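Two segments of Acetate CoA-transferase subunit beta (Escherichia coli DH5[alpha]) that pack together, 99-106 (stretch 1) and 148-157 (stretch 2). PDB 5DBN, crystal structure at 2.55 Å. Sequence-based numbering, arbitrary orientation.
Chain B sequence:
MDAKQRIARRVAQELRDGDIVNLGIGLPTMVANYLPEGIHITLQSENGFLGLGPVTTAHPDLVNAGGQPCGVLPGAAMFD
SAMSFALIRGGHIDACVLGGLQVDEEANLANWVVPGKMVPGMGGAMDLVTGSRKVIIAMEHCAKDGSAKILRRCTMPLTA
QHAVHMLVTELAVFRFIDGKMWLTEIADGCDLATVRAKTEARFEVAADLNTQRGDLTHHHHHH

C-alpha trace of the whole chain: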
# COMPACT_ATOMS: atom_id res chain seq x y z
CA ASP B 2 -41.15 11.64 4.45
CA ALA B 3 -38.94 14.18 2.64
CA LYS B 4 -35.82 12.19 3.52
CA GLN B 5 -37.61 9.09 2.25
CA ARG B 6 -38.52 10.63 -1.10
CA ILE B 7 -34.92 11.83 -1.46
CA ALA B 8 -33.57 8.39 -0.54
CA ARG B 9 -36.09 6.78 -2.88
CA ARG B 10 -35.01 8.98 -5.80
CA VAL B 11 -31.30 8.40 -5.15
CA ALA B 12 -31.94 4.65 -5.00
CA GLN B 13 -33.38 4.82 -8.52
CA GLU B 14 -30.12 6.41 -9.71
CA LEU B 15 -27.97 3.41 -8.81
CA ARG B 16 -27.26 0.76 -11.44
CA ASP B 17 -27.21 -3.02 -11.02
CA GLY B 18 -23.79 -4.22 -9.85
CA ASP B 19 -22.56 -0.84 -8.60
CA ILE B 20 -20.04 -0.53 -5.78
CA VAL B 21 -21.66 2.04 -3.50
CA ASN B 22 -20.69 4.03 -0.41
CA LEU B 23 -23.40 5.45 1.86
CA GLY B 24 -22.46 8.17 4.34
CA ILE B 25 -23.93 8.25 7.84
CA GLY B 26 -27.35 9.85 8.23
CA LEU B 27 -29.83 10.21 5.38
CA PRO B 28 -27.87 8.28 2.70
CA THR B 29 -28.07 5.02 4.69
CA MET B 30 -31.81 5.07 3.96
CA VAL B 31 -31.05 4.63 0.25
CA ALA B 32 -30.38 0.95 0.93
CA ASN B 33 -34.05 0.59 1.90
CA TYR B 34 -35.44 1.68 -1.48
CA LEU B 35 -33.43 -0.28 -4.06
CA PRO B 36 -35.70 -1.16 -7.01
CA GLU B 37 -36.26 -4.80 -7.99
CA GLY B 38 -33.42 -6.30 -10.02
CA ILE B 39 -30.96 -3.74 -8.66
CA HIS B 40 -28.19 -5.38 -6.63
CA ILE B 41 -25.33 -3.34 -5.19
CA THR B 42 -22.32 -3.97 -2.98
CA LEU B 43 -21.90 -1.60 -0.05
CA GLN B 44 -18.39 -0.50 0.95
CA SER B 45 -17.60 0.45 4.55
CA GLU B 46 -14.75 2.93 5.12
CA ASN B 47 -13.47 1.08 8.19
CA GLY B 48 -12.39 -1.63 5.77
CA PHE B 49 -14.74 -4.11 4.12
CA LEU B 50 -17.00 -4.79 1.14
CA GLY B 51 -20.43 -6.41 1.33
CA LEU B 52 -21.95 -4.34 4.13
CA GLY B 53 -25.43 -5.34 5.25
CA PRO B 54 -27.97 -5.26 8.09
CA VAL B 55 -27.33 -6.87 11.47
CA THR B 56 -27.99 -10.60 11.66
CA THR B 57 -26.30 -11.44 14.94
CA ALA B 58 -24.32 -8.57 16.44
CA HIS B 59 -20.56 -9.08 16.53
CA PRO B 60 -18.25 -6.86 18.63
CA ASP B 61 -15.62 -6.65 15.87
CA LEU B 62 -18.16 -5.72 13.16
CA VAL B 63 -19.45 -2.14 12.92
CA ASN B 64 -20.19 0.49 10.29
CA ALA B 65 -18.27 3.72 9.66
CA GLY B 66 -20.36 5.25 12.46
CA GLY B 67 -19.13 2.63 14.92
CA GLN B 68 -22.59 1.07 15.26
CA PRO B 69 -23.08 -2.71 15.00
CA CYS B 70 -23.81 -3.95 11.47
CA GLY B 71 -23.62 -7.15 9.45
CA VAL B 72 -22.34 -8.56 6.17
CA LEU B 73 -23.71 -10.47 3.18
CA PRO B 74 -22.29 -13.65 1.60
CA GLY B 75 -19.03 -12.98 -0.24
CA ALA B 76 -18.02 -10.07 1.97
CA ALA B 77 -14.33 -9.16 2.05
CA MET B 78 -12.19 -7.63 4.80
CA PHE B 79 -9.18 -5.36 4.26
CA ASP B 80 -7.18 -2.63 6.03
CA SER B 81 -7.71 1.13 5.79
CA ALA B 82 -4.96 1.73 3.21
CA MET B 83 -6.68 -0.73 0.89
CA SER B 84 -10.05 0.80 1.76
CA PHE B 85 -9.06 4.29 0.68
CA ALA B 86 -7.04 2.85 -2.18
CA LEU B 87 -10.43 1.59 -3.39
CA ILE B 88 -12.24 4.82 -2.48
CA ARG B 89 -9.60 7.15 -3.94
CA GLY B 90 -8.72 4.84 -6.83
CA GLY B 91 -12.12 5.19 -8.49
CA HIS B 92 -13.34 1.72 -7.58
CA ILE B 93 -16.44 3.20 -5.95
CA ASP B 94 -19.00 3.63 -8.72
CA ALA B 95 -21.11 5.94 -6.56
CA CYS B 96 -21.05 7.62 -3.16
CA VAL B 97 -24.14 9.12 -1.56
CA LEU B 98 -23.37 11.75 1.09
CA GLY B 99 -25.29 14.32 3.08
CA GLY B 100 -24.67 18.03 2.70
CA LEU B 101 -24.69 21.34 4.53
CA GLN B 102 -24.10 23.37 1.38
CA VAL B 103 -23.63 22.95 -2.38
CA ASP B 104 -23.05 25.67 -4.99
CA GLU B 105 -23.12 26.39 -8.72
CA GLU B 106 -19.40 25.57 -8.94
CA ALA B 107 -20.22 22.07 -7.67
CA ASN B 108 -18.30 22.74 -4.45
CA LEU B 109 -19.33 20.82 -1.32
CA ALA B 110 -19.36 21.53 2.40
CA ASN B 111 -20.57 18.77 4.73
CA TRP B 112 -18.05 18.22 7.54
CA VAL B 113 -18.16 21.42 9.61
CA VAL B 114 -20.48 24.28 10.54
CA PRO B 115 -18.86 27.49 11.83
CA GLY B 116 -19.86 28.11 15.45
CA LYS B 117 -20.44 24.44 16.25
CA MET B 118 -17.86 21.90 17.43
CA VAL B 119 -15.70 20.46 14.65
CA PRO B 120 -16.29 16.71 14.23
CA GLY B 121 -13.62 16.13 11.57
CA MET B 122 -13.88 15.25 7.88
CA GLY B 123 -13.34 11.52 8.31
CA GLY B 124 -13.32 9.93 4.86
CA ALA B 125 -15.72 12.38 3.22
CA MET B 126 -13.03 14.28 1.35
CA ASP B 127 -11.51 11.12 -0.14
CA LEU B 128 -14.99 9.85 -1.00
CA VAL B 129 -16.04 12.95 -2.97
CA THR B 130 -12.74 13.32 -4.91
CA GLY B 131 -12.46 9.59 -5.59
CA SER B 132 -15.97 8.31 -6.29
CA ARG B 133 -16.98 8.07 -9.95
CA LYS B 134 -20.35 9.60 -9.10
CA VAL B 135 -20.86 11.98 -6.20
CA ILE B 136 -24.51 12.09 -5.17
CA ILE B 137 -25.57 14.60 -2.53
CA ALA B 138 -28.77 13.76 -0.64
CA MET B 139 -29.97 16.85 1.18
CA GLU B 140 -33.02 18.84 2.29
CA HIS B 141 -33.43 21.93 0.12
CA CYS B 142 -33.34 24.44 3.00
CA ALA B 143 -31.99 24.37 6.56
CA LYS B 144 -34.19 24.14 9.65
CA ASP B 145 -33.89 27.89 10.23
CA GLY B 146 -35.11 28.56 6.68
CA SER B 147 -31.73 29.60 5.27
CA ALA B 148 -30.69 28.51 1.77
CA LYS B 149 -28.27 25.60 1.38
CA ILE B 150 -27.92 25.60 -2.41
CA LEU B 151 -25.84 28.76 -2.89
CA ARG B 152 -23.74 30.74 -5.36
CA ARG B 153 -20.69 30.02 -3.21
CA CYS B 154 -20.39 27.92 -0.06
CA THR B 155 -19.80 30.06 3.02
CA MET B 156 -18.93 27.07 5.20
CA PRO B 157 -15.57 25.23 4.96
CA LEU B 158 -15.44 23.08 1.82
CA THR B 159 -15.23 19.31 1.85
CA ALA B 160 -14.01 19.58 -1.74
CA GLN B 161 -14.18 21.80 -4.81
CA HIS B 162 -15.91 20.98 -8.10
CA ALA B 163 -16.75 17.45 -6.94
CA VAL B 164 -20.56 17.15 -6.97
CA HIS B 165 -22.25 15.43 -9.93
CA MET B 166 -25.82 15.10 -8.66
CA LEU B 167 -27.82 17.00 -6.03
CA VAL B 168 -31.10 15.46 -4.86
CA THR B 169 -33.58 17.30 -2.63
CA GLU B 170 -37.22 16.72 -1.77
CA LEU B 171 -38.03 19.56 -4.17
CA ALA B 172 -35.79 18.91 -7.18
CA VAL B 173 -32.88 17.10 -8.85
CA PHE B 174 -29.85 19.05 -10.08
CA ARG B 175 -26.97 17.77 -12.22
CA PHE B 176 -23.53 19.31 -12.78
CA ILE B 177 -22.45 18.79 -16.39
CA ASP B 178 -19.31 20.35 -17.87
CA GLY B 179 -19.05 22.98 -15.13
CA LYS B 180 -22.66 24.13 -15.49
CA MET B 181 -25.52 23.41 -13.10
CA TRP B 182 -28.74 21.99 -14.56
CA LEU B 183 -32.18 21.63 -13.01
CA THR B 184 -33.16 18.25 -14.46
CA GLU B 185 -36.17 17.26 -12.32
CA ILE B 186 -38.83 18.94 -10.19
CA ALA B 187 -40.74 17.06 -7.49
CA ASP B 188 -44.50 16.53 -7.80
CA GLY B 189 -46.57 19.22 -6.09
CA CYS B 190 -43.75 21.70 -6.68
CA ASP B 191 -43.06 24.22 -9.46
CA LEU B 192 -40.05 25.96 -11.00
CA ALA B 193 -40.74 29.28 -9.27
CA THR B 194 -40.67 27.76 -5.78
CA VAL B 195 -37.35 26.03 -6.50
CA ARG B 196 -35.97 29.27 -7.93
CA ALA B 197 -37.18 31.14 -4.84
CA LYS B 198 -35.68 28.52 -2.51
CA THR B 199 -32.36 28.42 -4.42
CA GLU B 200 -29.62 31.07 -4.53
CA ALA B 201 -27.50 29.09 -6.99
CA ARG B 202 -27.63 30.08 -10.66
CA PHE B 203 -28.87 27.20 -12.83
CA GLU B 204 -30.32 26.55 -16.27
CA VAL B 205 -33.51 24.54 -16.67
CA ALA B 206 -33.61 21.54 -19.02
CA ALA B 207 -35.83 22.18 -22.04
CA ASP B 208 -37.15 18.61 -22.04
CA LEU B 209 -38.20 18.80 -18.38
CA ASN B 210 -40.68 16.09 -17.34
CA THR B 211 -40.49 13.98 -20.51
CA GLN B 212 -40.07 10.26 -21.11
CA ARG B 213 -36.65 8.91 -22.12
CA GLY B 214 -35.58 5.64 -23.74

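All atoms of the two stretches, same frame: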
# COMPACT_ATOMS: atom_id res chain seq x y z
N GLY B 99 -24.47 13.20 2.67
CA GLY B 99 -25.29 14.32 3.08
C GLY B 99 -24.60 15.62 2.72
O GLY B 99 -23.49 15.61 2.18
N GLY B 100 -25.24 16.74 3.02
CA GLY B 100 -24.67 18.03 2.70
C GLY B 100 -25.19 19.15 3.58
O GLY B 100 -26.34 19.15 4.01
N LEU B 101 -24.30 20.11 3.85
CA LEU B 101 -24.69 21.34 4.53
C LEU B 101 -24.90 22.41 3.47
O LEU B 101 -25.84 23.20 3.55
CB LEU B 101 -23.61 21.79 5.52
CG LEU B 101 -23.28 20.82 6.65
CD1 LEU B 101 -21.94 21.17 7.27
CD2 LEU B 101 -24.38 20.85 7.70
N GLN B 102 -24.02 22.41 2.46
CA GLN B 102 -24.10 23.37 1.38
C GLN B 102 -23.52 22.83 0.07
O GLN B 102 -22.55 22.06 0.08
CB GLN B 102 -23.38 24.67 1.76
CG GLN B 102 -24.04 25.42 2.90
CD GLN B 102 -23.38 26.75 3.21
OE1 GLN B 102 -22.25 27.01 2.80
NE2 GLN B 102 -24.10 27.60 3.93
N VAL B 103 -24.13 23.23 -1.04
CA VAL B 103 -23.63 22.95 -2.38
C VAL B 103 -23.81 24.21 -3.20
O VAL B 103 -24.76 24.96 -2.96
CB VAL B 103 -24.37 21.76 -3.03
CG1 VAL B 103 -23.82 21.48 -4.43
CG2 VAL B 103 -24.26 20.51 -2.16
N ASP B 104 -22.92 24.47 -4.16
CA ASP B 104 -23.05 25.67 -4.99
C ASP B 104 -22.90 25.41 -6.48
O ASP B 104 -22.62 24.29 -6.92
CB ASP B 104 -22.05 26.74 -4.54
CG ASP B 104 -20.60 26.27 -4.62
OD1 ASP B 104 -20.27 25.39 -5.44
OD2 ASP B 104 -19.77 26.81 -3.85
N GLU B 105 -23.11 26.47 -7.26
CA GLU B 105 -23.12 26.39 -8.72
C GLU B 105 -21.79 25.89 -9.29
O GLU B 105 -21.75 25.37 -10.41
CB GLU B 105 -23.45 27.77 -9.31
CG GLU B 105 -22.43 28.84 -8.96
CD GLU B 105 -22.90 30.25 -9.31
OE1 GLU B 105 -24.11 30.53 -9.17
OE2 GLU B 105 -22.05 31.07 -9.73
N GLU B 106 -20.72 26.05 -8.53
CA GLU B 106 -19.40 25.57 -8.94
C GLU B 106 -19.18 24.13 -8.50
O GLU B 106 -18.05 23.63 -8.54
CB GLU B 106 -18.30 26.47 -8.38
CG GLU B 106 -18.40 27.92 -8.85
CD GLU B 106 -18.22 28.06 -10.36
OE1 GLU B 106 -17.41 27.30 -10.93
OE2 GLU B 106 -18.89 28.92 -10.96
N ALA B 148 -31.00 29.27 2.98
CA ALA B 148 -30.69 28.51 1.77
C ALA B 148 -29.45 27.65 1.97
O ALA B 148 -28.54 28.03 2.71
CB ALA B 148 -30.49 29.45 0.59
N LYS B 149 -29.42 26.49 1.32
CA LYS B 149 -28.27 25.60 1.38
C LYS B 149 -27.64 25.41 0.01
O LYS B 149 -26.48 25.03 -0.10
CB LYS B 149 -28.67 24.26 1.99
CG LYS B 149 -29.30 24.39 3.37
CD LYS B 149 -29.14 23.12 4.20
CE LYS B 149 -29.91 21.96 3.62
NZ LYS B 149 -29.53 20.68 4.28
N ILE B 150 -28.42 25.65 -1.04
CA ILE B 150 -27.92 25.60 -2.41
C ILE B 150 -27.57 27.02 -2.86
O ILE B 150 -28.45 27.78 -3.27
CB ILE B 150 -28.95 24.96 -3.36
CG1 ILE B 150 -29.38 23.60 -2.81
CG2 ILE B 150 -28.36 24.81 -4.76
CD1 ILE B 150 -30.51 22.93 -3.57
N LEU B 151 -26.29 27.37 -2.79
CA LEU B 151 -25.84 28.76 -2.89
C LEU B 151 -25.01 29.07 -4.13
O LEU B 151 -24.69 28.18 -4.92
CB LEU B 151 -25.03 29.12 -1.64
CG LEU B 151 -25.69 28.80 -0.30
CD1 LEU B 151 -24.73 29.06 0.84
CD2 LEU B 151 -26.98 29.59 -0.12
N ARG B 152 -24.67 30.34 -4.31
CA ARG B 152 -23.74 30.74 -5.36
C ARG B 152 -22.32 30.30 -5.00
O ARG B 152 -21.55 29.89 -5.86
CB ARG B 152 -23.77 32.26 -5.57
CG ARG B 152 -25.06 32.76 -6.21
CD ARG B 152 -25.03 34.26 -6.39
NE ARG B 152 -26.22 34.75 -7.07
CZ ARG B 152 -26.40 36.01 -7.46
NH1 ARG B 152 -25.47 36.92 -7.24
NH2 ARG B 152 -27.53 36.35 -8.08
N ARG B 153 -22.00 30.41 -3.72
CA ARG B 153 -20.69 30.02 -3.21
C ARG B 153 -20.85 29.59 -1.76
O ARG B 153 -21.44 30.31 -0.96
CB ARG B 153 -19.69 31.17 -3.33
CG ARG B 153 -18.31 30.88 -2.75
CD ARG B 153 -17.66 29.67 -3.40
NE ARG B 153 -16.25 29.52 -3.03
CZ ARG B 153 -15.81 28.88 -1.95
NH1 ARG B 153 -16.66 28.32 -1.09
NH2 ARG B 153 -14.51 28.81 -1.71
N CYS B 154 -20.32 28.42 -1.43
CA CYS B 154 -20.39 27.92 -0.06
C CYS B 154 -19.73 28.91 0.88
O CYS B 154 -18.66 29.43 0.58
CB CYS B 154 -19.72 26.55 0.05
SG CYS B 154 -20.57 25.22 -0.84
N THR B 155 -20.37 29.17 2.02
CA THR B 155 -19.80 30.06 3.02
C THR B 155 -19.12 29.24 4.11
O THR B 155 -18.24 29.73 4.82
CB THR B 155 -20.88 30.99 3.64
OG1 THR B 155 -20.25 31.95 4.50
CG2 THR B 155 -21.90 30.19 4.43
N MET B 156 -19.53 27.98 4.24
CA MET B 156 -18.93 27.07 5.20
C MET B 156 -17.69 26.41 4.59
O MET B 156 -17.55 26.37 3.37
CB MET B 156 -19.94 26.01 5.64
CG MET B 156 -21.20 26.57 6.28
SD MET B 156 -22.32 25.27 6.82
CE MET B 156 -23.70 26.24 7.43
N PRO B 157 -16.80 25.88 5.45
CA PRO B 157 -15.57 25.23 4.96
C PRO B 157 -15.86 24.07 4.00
O PRO B 157 -16.67 23.19 4.30
CB PRO B 157 -14.90 24.73 6.24
CG PRO B 157 -15.43 25.61 7.31
CD PRO B 157 -16.84 25.93 6.92
O HOH W 1 -26.60 27.75 4.40

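The two stretches run side by side as a short parallel sheet. Val 103 pairs with Ile 150, and Asp 104 with Leu 151. Val 103 N donates to Lys 149 O (3.1 Å), and Leu 151 N donates to Val 103 O (2.9 Å). Val 103 thus bonds through both its backbone groups, as parallel pairing requires. Glu 105 N continues the ladder to Leu 151 O at 3.3 Å, but this bond is weak. CA-H...O contacts fill the gaps, such as Asp 104 CA to Leu 151 O at 3.0 Å.

Beyond Leu 151 the second stretch leaves the sheet, and two side chains of stretch 1 accept from its backbone amides. Gln 102 is m at chi1 and t at chi2. Its CA-to-CB bond points sideways, yet this extended form carries the amide to the loop from Cys 154 to Met 156. There Gln 102 OE1 accepts from Thr 155 N (3.0 Å) and from Met 156 N (3.2 Å). The other end of the same amide, Gln 102 NE2, donates to a water oxygen at 2.5 Å, and that water donates to Ala 148 O at 2.6 Å. The Gln 102 amide thus reaches Thr 155 and Met 156 directly and Ala 148 through a water.

With chi1 at 59° (p), the Asp 104 carboxylate sets OD2 3.0 Å from Cys 154 N, which donates to it. Asp 104 OD1 takes a weak bond from Glu 106 N (3.2 Å) within its own stretch. Arg 153 is no salt-bridge partner: its NH1 lies 4.4 Å from Asp 104 OD2.

One apolar pair adds to this network: Met 156, with chi1 m and the rest t, points toward stretch 1 and brings SD to 3.9 Å from Leu 101 CB. The Lys 149 side chain runs beside the loop that leads into the strand, with CD 3.4 Å from Leu 101 O and NZ 3.5 Å from Gly 100 O. Leu 151 CD1 lies 3.5 Å from Gln 102 NE2.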